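Local coordinates for protein Myo-inositol 2-dehydrogenase (PDB 3CEA) that probably catalyses the NAD-dependent oxidation of myo-inositol at its 2-hydroxyl, with the dinucleotide bound to a Rossmann-fold domain, at residues 8-13 with 71-76; 75-80 with 96-101; 181-186 with 331-336; 202-207 with 341-346. One frame throughout, in Å; residues are numbered along the deposited sequence.

Contact 1: residues 8-13 with 71-76; sequences PLRAAI and NIDAIF
At the middle of the parallel Rossmann sheet, strand 9-13 runs beside strand 74-76, with Ala11, Ala12 and Ile13 paired to Ala74, Ile75 and Phe76. Ala12 bonds through both its N and its O: the N binds Ala74 O, and the O takes Phe76 N at 2.8 Å. Before the regular pairing begins, Arg10 and Asp73 form a two-way link. The amide of Arg10 points almost straight at Asp73 OD2 (3.0 Å, 176° at the hydrogen), meeting the anti side of the carboxylate, while Asp73 N returns a bond of 2.7 Å to Arg10 O. The same oxygen also accepts Ala74 N, so two successive amides grip one carbonyl. The Arg10 chain bends at chi3 (65°), which brings NE beside Asn71 O at 2.8 Å; this oxygen lies in the guanidinium plane, at its edge. On one face of the sheet Ala11 CB touches the rim of the Phe76 ring at CE1 (3.8 Å), and helix 295-311 packs on Phe76 and Leu9. On the other, Ile72 CD1 reaches Ala12 CB at 3.7 Å, near Met66 of helix 63-67. The chemistry thus changes along the strands, from a partly exposed polar end to a buried apolar one. At the polar end the carboxylate of Asp73 accepts the backbone amide of Arg10, near the start of its strand, and is probably stabilised as the anion by it.

Contact 2: residues 75-80 with 96-101; sequences IFIVAP and LNVFCE. With NAD (nicotinamide-adenine-dinucleotide), chain E.
The rings of Phe76 and Phe99 meet obliquely, their planes 45° apart and centroids 5.5 Å from each other. Neither ring lies flat on the other: Phe76 CD2 comes to 3.5 Å from Phe99 CB, and CE2 follows close by. Phe99 has CG anti to the backbone N (chi1 -177°), beside its carbonyl carbon; Glu101 OE2 lies at the ring edge, in its plane. Phe305 of helix 295-311 meets both rings, edge-to-face with Phe99. On the opposite face of the sheet the side chains are aliphatic: Ile75 CG2 lies alongside Val98 CG2, Ile77 CD1 crosses to Val98 CG1 at 3.7 Å, and Ile77 CB approaches Cys100 SG. Between these faces four backbone bonds join the two segments, which carry the parallel strands of a beta-alpha-beta unit with connecting helix 84-93; the last bond, Glu101 N to Ile77 O, lies just beyond the strand end.

Past the strands both segments turn to the cofactor. Pro80 CD packs against the adenine atom C8A, and Ala79 O accepts the ribose hydroxyl O3D of NAD at 3.0 Å. Glu101 CG runs beside Val78 CG1; the bend at chi2 (-59°) then turns CD, and OE1 meets the carboxamide nitrogen N7N of NAD (2.9 Å), while OE2 is bonded to His23 NE2. Just past the apolar strands, a main-chain carbonyl and a carboxylate oxygen thus accept bonds from the nicotinamide half of the dinucleotide at two separate points.

Contact 3: residues 181-186 with 331-336; sequences GIFVDM and ACQQSA
Phe183 packs tightly against Cys332 and Gln333, whereas the neighbouring side of the contact, at the backbone of Val184, is bridged by water. The CB of Cys332 sits over one face of the Phe183 ring, displaced toward its rim, in a CH-pi contact 3.8 Å from the centroid; its nearest ring atom is CD1, at 3.5 Å. The sulfur stands farther back and oblique to the ring, with SG 5.1 Å from the centroid. Gln333 takes the edge instead. Its CG is anti to the backbone N, and a bend at chi2 (65°) turns CD. OE1 lies 3.2 Å from Phe183 CD2, near the ring plane. The amide plane is turned 62° against the ring. Ala336 CB adds a more distant contact with Phe183 CE2.

On the looser side, water 2 donates to Gln333 OE1 at 2.8 Å and accepts the first-turn amide Val184 N, also at 2.8 Å. This links the side chain of one helix to the N-terminal turn of the other through solvent. Gln333 NE2 is held by Asn337 OD1, which favours this orientation of the amide. Gly181, at the N-cap position, leaves room for OE1: its CA is 3.9 Å away, and its backbone angles themselves call for glycine.

The short helix segments 182-186 and 331-336 run nearly antiparallel, at 156°, with axes 9.0 Å apart. Phe183 and Cys332 also touch Ala228 of strand 225-232, as befits two helices packed on one face of the mixed sheet in the GFO/IDH/MocA C-terminal domain.

Contact 4: residues 202-207 with 341-346; sequences PVQAYG and LVDIQL
Gln204 has CG anti to the backbone N (chi1 -163°) and an extended chain beyond it, while Asp343 has CG anti to its carbonyl carbon (chi1 -70°); the two side chains then lie side by side, pointing the same way. They belong to an antiparallel pairing in which the C-terminal strand 342-343 is added at the edge of the mixed sheet, beside strand 202-207. Gln204 NE2 gives a bond of 3.1 Å to the syn side of Asp343 OD1, with the carboxylate oxygen in the amide plane. The other amide atom, OE1, is bonded to Tyr206 OH of the second subunit, so the Gln204 amide is bonded at both ends, which supports this orientation.

Ala205 and Val342 form the hydrogen-bonded pair: Ala205 N to Val342 O is 2.8 Å and Val342 N to Ala205 O 3.0 Å. Val203 and Gln204 both face Lys231 on the neighbouring strand, a classic beta bulge. Next to it, Ile344 N reaches Val203 O at 2.8 Å from well above the carbonyl plane, 61° out of it.

Apolar groups close the two ends. Ile344 CD1 touches both Pro202 CB and Ala205 CB, at 3.9 Å from each, on the side where Ala331 of helix 319-338 packs. Leu341 spreads its branches, CD2 against the Gln204 amide and CD1 toward Tyr206, crossing it at about a right angle. The Tyr206 ring meets Tyr206 of the second subunit, and Leu341 touches that same tyrosine; within the chain, Leu341 CD1 is 3.6 Å from Tyr206 CB.

Overall arrangement
Contacts 1 and 2 share strand 74-77 and stitch three neighbouring strands of the Rossmann sheet; contact 1 begins at a partly exposed polar end, whereas contact 2 is buried and runs on to the NAD. Contacts 3 and 4 belong to the other half of the chain, contact 3 about 33 Å from contact 1 between centres. Contact 3 joins helix 182-198 to helix 319-338, contact 4 the strands that follow them, 202-210 and 342-343; they meet where Ser335 OG binds Gly207 N. Both are partly buried, contact 4 with Asp343 and Leu346 exposed. Parallel backbone pairing dominates the first two contacts, ring packing and water contact 3, antiparallel pairing at a subunit interface contact 4.

Contact 1: residues 8-13 with 71-76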
# COMPACT_ATOMS: atom_id res chain seq x y z
N PRO A 8 20.69 33.40 -25.34
CA PRO A 8 20.37 31.99 -25.13
C PRO A 8 21.25 31.10 -26.01
O PRO A 8 21.73 31.54 -27.06
CB PRO A 8 18.90 31.89 -25.57
CG PRO A 8 18.73 33.00 -26.55
CD PRO A 8 19.62 34.11 -26.08
N LEU A 9 21.46 29.86 -25.58
CA LEU A 9 22.19 28.89 -26.38
C LEU A 9 21.34 28.49 -27.58
O LEU A 9 20.14 28.27 -27.45
CB LEU A 9 22.55 27.64 -25.57
CG LEU A 9 23.52 27.74 -24.39
CD1 LEU A 9 23.61 26.39 -23.71
CD2 LEU A 9 24.91 28.22 -24.82
N ARG A 10 21.97 28.42 -28.75
CA ARG A 10 21.29 27.99 -29.95
C ARG A 10 21.48 26.49 -30.12
O ARG A 10 22.61 26.01 -30.21
CB ARG A 10 21.79 28.77 -31.17
CG ARG A 10 21.45 30.26 -31.12
CD ARG A 10 21.93 31.02 -32.34
NE ARG A 10 21.25 30.60 -33.57
CZ ARG A 10 20.08 31.06 -33.99
NH1 ARG A 10 19.42 31.97 -33.28
NH2 ARG A 10 19.56 30.60 -35.12
N ALA A 11 20.37 25.75 -30.12
CA ALA A 11 20.41 24.29 -30.11
C ALA A 11 19.69 23.64 -31.28
O ALA A 11 18.80 24.23 -31.89
CB ALA A 11 19.87 23.76 -28.79
N ALA A 12 20.11 22.41 -31.58
CA ALA A 12 19.47 21.57 -32.58
C ALA A 12 19.20 20.19 -31.98
O ALA A 12 19.81 19.81 -30.98
CB ALA A 12 20.33 21.46 -33.82
N ILE A 13 18.30 19.44 -32.61
CA ILE A 13 17.98 18.09 -32.17
C ILE A 13 17.95 17.11 -33.35
O ILE A 13 17.39 17.41 -34.41
CB ILE A 13 16.64 18.04 -31.36
CG1 ILE A 13 16.43 16.66 -30.73
CG2 ILE A 13 15.44 18.48 -32.22
CD1 ILE A 13 15.42 16.64 -29.58
N ASN A 71 23.63 27.89 -37.30
CA ASN A 71 24.42 28.55 -36.26
C ASN A 71 23.96 28.05 -34.89
O ASN A 71 22.97 28.55 -34.34
CB ASN A 71 24.28 30.07 -36.37
CG ASN A 71 25.25 30.82 -35.45
OD1 ASN A 71 26.21 30.24 -34.93
ND2 ASN A 71 25.00 32.11 -35.26
N ILE A 72 24.67 27.07 -34.35
CA ILE A 72 24.30 26.43 -33.09
C ILE A 72 25.48 26.20 -32.14
O ILE A 72 26.60 25.96 -32.58
CB ILE A 72 23.55 25.08 -33.31
CG1 ILE A 72 24.21 24.27 -34.44
CG2 ILE A 72 22.06 25.33 -33.57
CD1 ILE A 72 23.72 22.84 -34.56
N ASP A 73 25.20 26.30 -30.84
CA ASP A 73 26.19 26.07 -29.79
C ASP A 73 26.17 24.62 -29.31
O ASP A 73 27.20 24.09 -28.89
CB ASP A 73 25.92 27.00 -28.60
CG ASP A 73 25.89 28.47 -28.98
OD1 ASP A 73 26.93 28.98 -29.47
OD2 ASP A 73 24.84 29.11 -28.78
N ALA A 74 25.00 24.00 -29.38
CA ALA A 74 24.79 22.66 -28.84
C ALA A 74 23.86 21.81 -29.69
O ALA A 74 23.02 22.32 -30.44
CB ALA A 74 24.26 22.76 -27.41
N ILE A 75 24.01 20.49 -29.56
CA ILE A 75 23.18 19.54 -30.29
C ILE A 75 22.69 18.42 -29.36
O ILE A 75 23.39 18.02 -28.42
CB ILE A 75 23.91 18.97 -31.54
CG1 ILE A 75 22.93 18.26 -32.48
CG2 ILE A 75 25.09 18.06 -31.13
CD1 ILE A 75 23.40 18.18 -33.92
N PHE A 76 21.47 17.95 -29.61
CA PHE A 76 20.88 16.84 -28.87
C PHE A 76 20.67 15.65 -29.80
O PHE A 76 19.88 15.72 -30.75
CB PHE A 76 19.56 17.26 -28.22
CG PHE A 76 19.72 18.33 -27.17
CD1 PHE A 76 19.75 19.68 -27.52
CD2 PHE A 76 19.86 17.98 -25.83
CE1 PHE A 76 19.90 20.66 -26.55
CE2 PHE A 76 20.02 18.96 -24.85
CZ PHE A 76 20.04 20.31 -25.22
O HOH W 1 20.70 28.72 -37.60

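Contact 2: residues 75-80 with 96-101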
# COMPACT_ATOMS: atom_id res chain seq x y z
N ILE A 75 24.01 20.49 -29.56
CA ILE A 75 23.18 19.54 -30.29
C ILE A 75 22.69 18.42 -29.36
O ILE A 75 23.39 18.02 -28.42
CB ILE A 75 23.91 18.97 -31.54
CG1 ILE A 75 22.93 18.26 -32.48
CG2 ILE A 75 25.09 18.06 -31.13
CD1 ILE A 75 23.40 18.18 -33.92
N PHE A 76 21.47 17.95 -29.61
CA PHE A 76 20.88 16.84 -28.87
C PHE A 76 20.67 15.65 -29.80
O PHE A 76 19.88 15.72 -30.75
CB PHE A 76 19.56 17.26 -28.22
CG PHE A 76 19.72 18.33 -27.17
CD1 PHE A 76 19.75 19.68 -27.52
CD2 PHE A 76 19.86 17.98 -25.83
CE1 PHE A 76 19.90 20.66 -26.55
CE2 PHE A 76 20.02 18.96 -24.85
CZ PHE A 76 20.04 20.31 -25.22
N ILE A 77 21.40 14.57 -29.54
CA ILE A 77 21.31 13.37 -30.37
C ILE A 77 20.36 12.34 -29.75
O ILE A 77 20.71 11.63 -28.80
CB ILE A 77 22.71 12.75 -30.67
CG1 ILE A 77 23.60 13.78 -31.38
CG2 ILE A 77 22.58 11.49 -31.52
CD1 ILE A 77 25.09 13.49 -31.29
N VAL A 78 19.14 12.29 -30.28
CA VAL A 78 18.13 11.31 -29.89
C VAL A 78 17.77 10.45 -31.10
O VAL A 78 16.61 10.08 -31.31
CB VAL A 78 16.86 12.00 -29.30
CG1 VAL A 78 16.13 11.03 -28.37
CG2 VAL A 78 17.23 13.27 -28.54
N ALA A 79 18.78 10.15 -31.92
CA ALA A 79 18.66 9.21 -33.02
C ALA A 79 19.01 7.81 -32.49
O ALA A 79 19.51 7.70 -31.38
CB ALA A 79 19.59 9.61 -34.16
N PRO A 80 18.74 6.74 -33.28
CA PRO A 80 19.06 5.38 -32.84
C PRO A 80 20.53 5.19 -32.45
O PRO A 80 21.40 5.91 -32.93
CB PRO A 80 18.73 4.53 -34.07
CG PRO A 80 17.71 5.31 -34.81
CD PRO A 80 18.09 6.75 -34.60
N LEU A 96 30.76 21.90 -31.62
CA LEU A 96 29.50 21.86 -30.89
C LEU A 96 29.63 21.15 -29.54
O LEU A 96 30.46 20.25 -29.37
CB LEU A 96 28.43 21.16 -31.74
CG LEU A 96 27.60 21.93 -32.78
CD1 LEU A 96 28.46 22.65 -33.82
CD2 LEU A 96 26.64 20.98 -33.47
N ASN A 97 28.81 21.58 -28.59
CA ASN A 97 28.61 20.85 -27.35
C ASN A 97 27.56 19.79 -27.59
O ASN A 97 26.55 20.05 -28.26
CB ASN A 97 28.19 21.80 -26.22
CG ASN A 97 29.23 22.87 -25.94
OD1 ASN A 97 30.20 22.63 -25.22
ND2 ASN A 97 29.03 24.06 -26.50
N VAL A 98 27.78 18.59 -27.06
CA VAL A 98 26.95 17.44 -27.41
C VAL A 98 26.26 16.81 -26.20
O VAL A 98 26.90 16.45 -25.22
CB VAL A 98 27.77 16.35 -28.16
CG1 VAL A 98 26.90 15.14 -28.48
CG2 VAL A 98 28.38 16.90 -29.43
N PHE A 99 24.93 16.71 -26.30
CA PHE A 99 24.15 15.85 -25.43
C PHE A 99 23.71 14.64 -26.24
O PHE A 99 22.87 14.76 -27.14
CB PHE A 99 22.94 16.60 -24.87
CG PHE A 99 22.12 15.79 -23.89
CD1 PHE A 99 21.13 14.92 -24.34
CD2 PHE A 99 22.34 15.92 -22.52
CE1 PHE A 99 20.37 14.17 -23.44
CE2 PHE A 99 21.58 15.18 -21.61
CZ PHE A 99 20.60 14.30 -22.08
N CYS A 100 24.29 13.49 -25.94
CA CYS A 100 23.95 12.25 -26.63
C CYS A 100 23.17 11.32 -25.71
O CYS A 100 23.56 11.12 -24.55
CB CYS A 100 25.21 11.56 -27.14
SG CYS A 100 24.92 10.20 -28.29
N GLU A 101 22.08 10.76 -26.22
CA GLU A 101 21.30 9.79 -25.47
C GLU A 101 22.06 8.49 -25.25
O GLU A 101 23.01 8.18 -25.98
CB GLU A 101 19.96 9.50 -26.14
CG GLU A 101 18.80 10.38 -25.64
CD GLU A 101 18.54 10.24 -24.14
OE1 GLU A 101 18.97 9.24 -23.53
OE2 GLU A 101 17.87 11.13 -23.58
PA NAD E . 12.72 6.15 -32.29
O1A NAD E . 11.37 6.27 -31.70
O2A NAD E . 12.79 5.07 -33.29
O5B NAD E . 13.14 7.57 -32.93
C5B NAD E . 14.28 7.69 -33.75
C4B NAD E . 14.25 9.03 -34.49
O4B NAD E . 15.51 9.31 -35.07
C3B NAD E . 13.23 9.04 -35.61
O3B NAD E . 12.49 10.23 -35.51
C2B NAD E . 14.04 9.03 -36.89
O2B NAD E . 13.46 9.79 -37.91
C1B NAD E . 15.38 9.61 -36.45
N9A NAD E . 16.50 9.05 -37.22
C8A NAD E . 16.79 7.72 -37.41
N7A NAD E . 17.91 7.62 -38.17
C5A NAD E . 18.33 8.87 -38.48
C6A NAD E . 19.40 9.34 -39.22
N6A NAD E . 20.37 8.50 -39.58
N1A NAD E . 19.58 10.70 -39.37
C2A NAD E . 18.71 11.60 -38.77
N3A NAD E . 17.64 11.12 -38.03
C4A NAD E . 17.45 9.78 -37.88
O3 NAD E . 13.82 5.91 -31.14
PN NAD E . 13.64 6.51 -29.65
O1N NAD E . 13.12 7.89 -29.74
O2N NAD E . 12.94 5.48 -28.85
O5D NAD E . 15.14 6.57 -29.08
C5D NAD E . 16.22 7.13 -29.78
C4D NAD E . 17.47 7.01 -28.91
O4D NAD E . 17.15 7.34 -27.57
C3D NAD E . 18.02 5.59 -28.90
O3D NAD E . 19.41 5.64 -29.16
C2D NAD E . 17.75 5.07 -27.51
O2D NAD E . 18.81 4.28 -27.02
C1D NAD E . 17.57 6.33 -26.67
N1N NAD E . 16.58 6.14 -25.59
C2N NAD E . 16.94 6.48 -24.30
C3N NAD E . 16.03 6.30 -23.25
C7N NAD E . 16.34 6.83 -21.88
O7N NAD E . 15.65 6.28 -20.78
N7N NAD E . 17.24 7.80 -21.72
C4N NAD E . 14.77 5.78 -23.52
C5N NAD E . 14.42 5.44 -24.82
C6N NAD E . 15.34 5.62 -25.85

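Contact 3: residues 181-186 with 331-336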
# COMPACT_ATOMS: atom_id res chain seq x y z
N GLY A 181 20.09 -5.42 -28.08
CA GLY A 181 19.56 -6.46 -27.21
C GLY A 181 18.94 -5.91 -25.94
O GLY A 181 19.09 -4.73 -25.61
N ILE A 182 18.25 -6.78 -25.21
CA ILE A 182 17.48 -6.41 -24.02
C ILE A 182 18.33 -5.86 -22.86
O ILE A 182 17.92 -4.91 -22.19
CB ILE A 182 16.56 -7.58 -23.54
CG1 ILE A 182 15.63 -7.14 -22.40
CG2 ILE A 182 17.39 -8.82 -23.15
CD1 ILE A 182 14.46 -6.28 -22.85
N PHE A 183 19.51 -6.44 -22.64
CA PHE A 183 20.40 -6.01 -21.55
C PHE A 183 20.98 -4.63 -21.80
O PHE A 183 21.15 -3.84 -20.87
CB PHE A 183 21.53 -7.02 -21.33
CG PHE A 183 21.08 -8.36 -20.82
CD1 PHE A 183 20.77 -8.54 -19.47
CD2 PHE A 183 20.98 -9.45 -21.68
CE1 PHE A 183 20.36 -9.78 -18.99
CE2 PHE A 183 20.57 -10.69 -21.21
CZ PHE A 183 20.26 -10.86 -19.86
N VAL A 184 21.29 -4.34 -23.07
CA VAL A 184 21.84 -3.04 -23.46
C VAL A 184 20.76 -1.96 -23.45
O VAL A 184 20.98 -0.85 -22.95
CB VAL A 184 22.56 -3.12 -24.83
CG1 VAL A 184 22.82 -1.73 -25.41
CG2 VAL A 184 23.86 -3.90 -24.70
N ASP A 185 19.59 -2.28 -24.00
CA ASP A 185 18.50 -1.31 -24.13
C ASP A 185 17.80 -1.03 -22.80
O ASP A 185 17.59 0.13 -22.44
CB ASP A 185 17.50 -1.76 -25.19
CG ASP A 185 16.61 -0.62 -25.67
OD1 ASP A 185 17.13 0.48 -25.96
OD2 ASP A 185 15.38 -0.83 -25.77
N MSE A 186 17.44 -2.09 -22.07
CA MSE A 186 16.76 -1.92 -20.78
C MSE A 186 17.71 -1.79 -19.59
O MSE A 186 17.75 -0.76 -18.93
CB MSE A 186 15.77 -3.07 -20.52
CG MSE A 186 14.38 -2.88 -21.11
SE MSE A 186 13.46 -1.17 -20.73
CE MSE A 186 14.29 -0.61 -19.03
N ALA A 331 28.20 -7.92 -21.68
CA ALA A 331 28.68 -9.12 -21.00
C ALA A 331 27.52 -10.01 -20.55
O ALA A 331 27.64 -11.23 -20.55
CB ALA A 331 29.57 -8.75 -19.82
N CYS A 332 26.41 -9.39 -20.17
CA CYS A 332 25.21 -10.12 -19.77
C CYS A 332 24.56 -10.79 -20.98
O CYS A 332 24.08 -11.92 -20.89
CB CYS A 332 24.21 -9.20 -19.08
SG CYS A 332 24.79 -8.44 -17.54
N GLN A 333 24.56 -10.07 -22.10
CA GLN A 333 24.02 -10.57 -23.36
C GLN A 333 24.86 -11.73 -23.89
O GLN A 333 24.31 -12.72 -24.38
CB GLN A 333 23.93 -9.45 -24.40
CG GLN A 333 23.14 -9.82 -25.66
CD GLN A 333 21.67 -10.08 -25.38
OE1 GLN A 333 20.95 -9.20 -24.88
NE2 GLN A 333 21.20 -11.28 -25.70
N GLN A 334 26.18 -11.60 -23.77
CA GLN A 334 27.11 -12.65 -24.18
C GLN A 334 26.92 -13.91 -23.34
O GLN A 334 26.90 -15.01 -23.88
CB GLN A 334 28.55 -12.16 -24.08
CG GLN A 334 29.58 -13.09 -24.71
CD GLN A 334 31.01 -12.72 -24.37
OE1 GLN A 334 31.28 -11.66 -23.79
NE2 GLN A 334 31.95 -13.60 -24.72
N SER A 335 26.77 -13.72 -22.03
CA SER A 335 26.56 -14.83 -21.09
C SER A 335 25.35 -15.68 -21.46
O SER A 335 25.40 -16.91 -21.37
CB SER A 335 26.41 -14.28 -19.66
OG SER A 335 26.16 -15.32 -18.74
N ALA A 336 24.28 -15.02 -21.88
CA ALA A 336 23.04 -15.67 -22.28
C ALA A 336 23.18 -16.40 -23.61
O ALA A 336 22.68 -17.51 -23.77
CB ALA A 336 21.92 -14.64 -22.36
O HOH W 2 21.88 -6.56 -24.69

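Contact 4: residues 202-207 with 341-346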
# COMPACT_ATOMS: atom_id res chain seq x y z
N PRO A 202 31.10 -4.77 -11.42
CA PRO A 202 30.86 -6.21 -11.56
C PRO A 202 32.08 -6.94 -12.10
O PRO A 202 32.76 -6.44 -13.00
CB PRO A 202 29.72 -6.29 -12.59
CG PRO A 202 29.18 -4.91 -12.69
CD PRO A 202 30.31 -4.00 -12.39
N VAL A 203 32.36 -8.12 -11.55
CA VAL A 203 33.48 -8.95 -12.01
C VAL A 203 33.02 -10.21 -12.75
O VAL A 203 33.81 -10.86 -13.43
CB VAL A 203 34.45 -9.32 -10.86
CG1 VAL A 203 35.07 -8.06 -10.27
CG2 VAL A 203 33.73 -10.13 -9.78
N GLN A 204 31.73 -10.53 -12.62
CA GLN A 204 31.17 -11.76 -13.19
C GLN A 204 29.69 -11.59 -13.49
O GLN A 204 28.96 -10.97 -12.72
CB GLN A 204 31.38 -12.93 -12.23
CG GLN A 204 31.23 -14.31 -12.85
CD GLN A 204 31.59 -15.42 -11.88
OE1 GLN A 204 30.86 -15.69 -10.93
NE2 GLN A 204 32.71 -16.07 -12.13
N ALA A 205 29.25 -12.16 -14.60
CA ALA A 205 27.86 -12.05 -15.04
C ALA A 205 27.28 -13.38 -15.51
O ALA A 205 27.93 -14.14 -16.23
CB ALA A 205 27.73 -11.00 -16.14
N TYR A 206 26.05 -13.63 -15.07
CA TYR A 206 25.26 -14.75 -15.55
C TYR A 206 23.97 -14.19 -16.12
O TYR A 206 23.20 -13.55 -15.40
CB TYR A 206 24.95 -15.72 -14.41
CG TYR A 206 24.12 -16.93 -14.79
CD1 TYR A 206 24.47 -17.73 -15.88
CD2 TYR A 206 23.00 -17.29 -14.04
CE1 TYR A 206 23.71 -18.85 -16.22
CE2 TYR A 206 22.25 -18.42 -14.36
CZ TYR A 206 22.60 -19.19 -15.46
OH TYR A 206 21.85 -20.29 -15.79
N GLY A 207 23.76 -14.41 -17.41
CA GLY A 207 22.58 -13.91 -18.10
C GLY A 207 21.73 -15.02 -18.69
O GLY A 207 22.25 -16.02 -19.18
N LEU A 341 29.10 -18.57 -17.83
CA LEU A 341 29.45 -17.45 -16.97
C LEU A 341 30.47 -16.60 -17.72
O LEU A 341 31.36 -17.14 -18.38
CB LEU A 341 30.06 -18.00 -15.69
CG LEU A 341 29.58 -17.54 -14.32
CD1 LEU A 341 28.06 -17.48 -14.25
CD2 LEU A 341 30.13 -18.48 -13.26
N VAL A 342 30.33 -15.28 -17.63
CA VAL A 342 31.30 -14.37 -18.24
C VAL A 342 31.99 -13.53 -17.17
O VAL A 342 31.33 -12.87 -16.37
CB VAL A 342 30.65 -13.46 -19.33
CG1 VAL A 342 31.64 -12.42 -19.84
CG2 VAL A 342 30.14 -14.29 -20.49
N ASP A 343 33.32 -13.59 -17.15
CA ASP A 343 34.12 -12.75 -16.26
C ASP A 343 34.34 -11.39 -16.91
O ASP A 343 34.83 -11.30 -18.04
CB ASP A 343 35.46 -13.42 -15.93
CG ASP A 343 35.30 -14.64 -15.03
OD1 ASP A 343 34.19 -14.90 -14.53
OD2 ASP A 343 36.31 -15.34 -14.82
N ILE A 344 33.98 -10.33 -16.19
CA ILE A 344 34.06 -8.97 -16.71
C ILE A 344 35.39 -8.31 -16.34
O ILE A 344 35.83 -8.37 -15.18
CB ILE A 344 32.86 -8.09 -16.25
CG1 ILE A 344 31.53 -8.80 -16.51
CG2 ILE A 344 32.88 -6.73 -16.94
CD1 ILE A 344 30.31 -8.10 -15.94
N GLN A 345 36.04 -7.71 -17.34
CA GLN A 345 37.24 -6.92 -17.12
C GLN A 345 37.00 -5.49 -17.62
O GLN A 345 36.63 -5.28 -18.77
CB GLN A 345 38.45 -7.55 -17.82
N LEU A 346 37.21 -4.52 -16.72
CA LEU A 346 37.03 -3.11 -17.05
C LEU A 346 38.32 -2.34 -16.81
O LEU A 346 38.95 -1.84 -17.75
CB LEU A 346 35.87 -2.50 -16.25
CG LEU A 346 34.47 -3.13 -16.36
CD1 LEU A 346 33.60 -2.68 -15.19
CD2 LEU A 346 33.81 -2.80 -17.69
OXT LEU A 346 38.79 -2.20 -15.68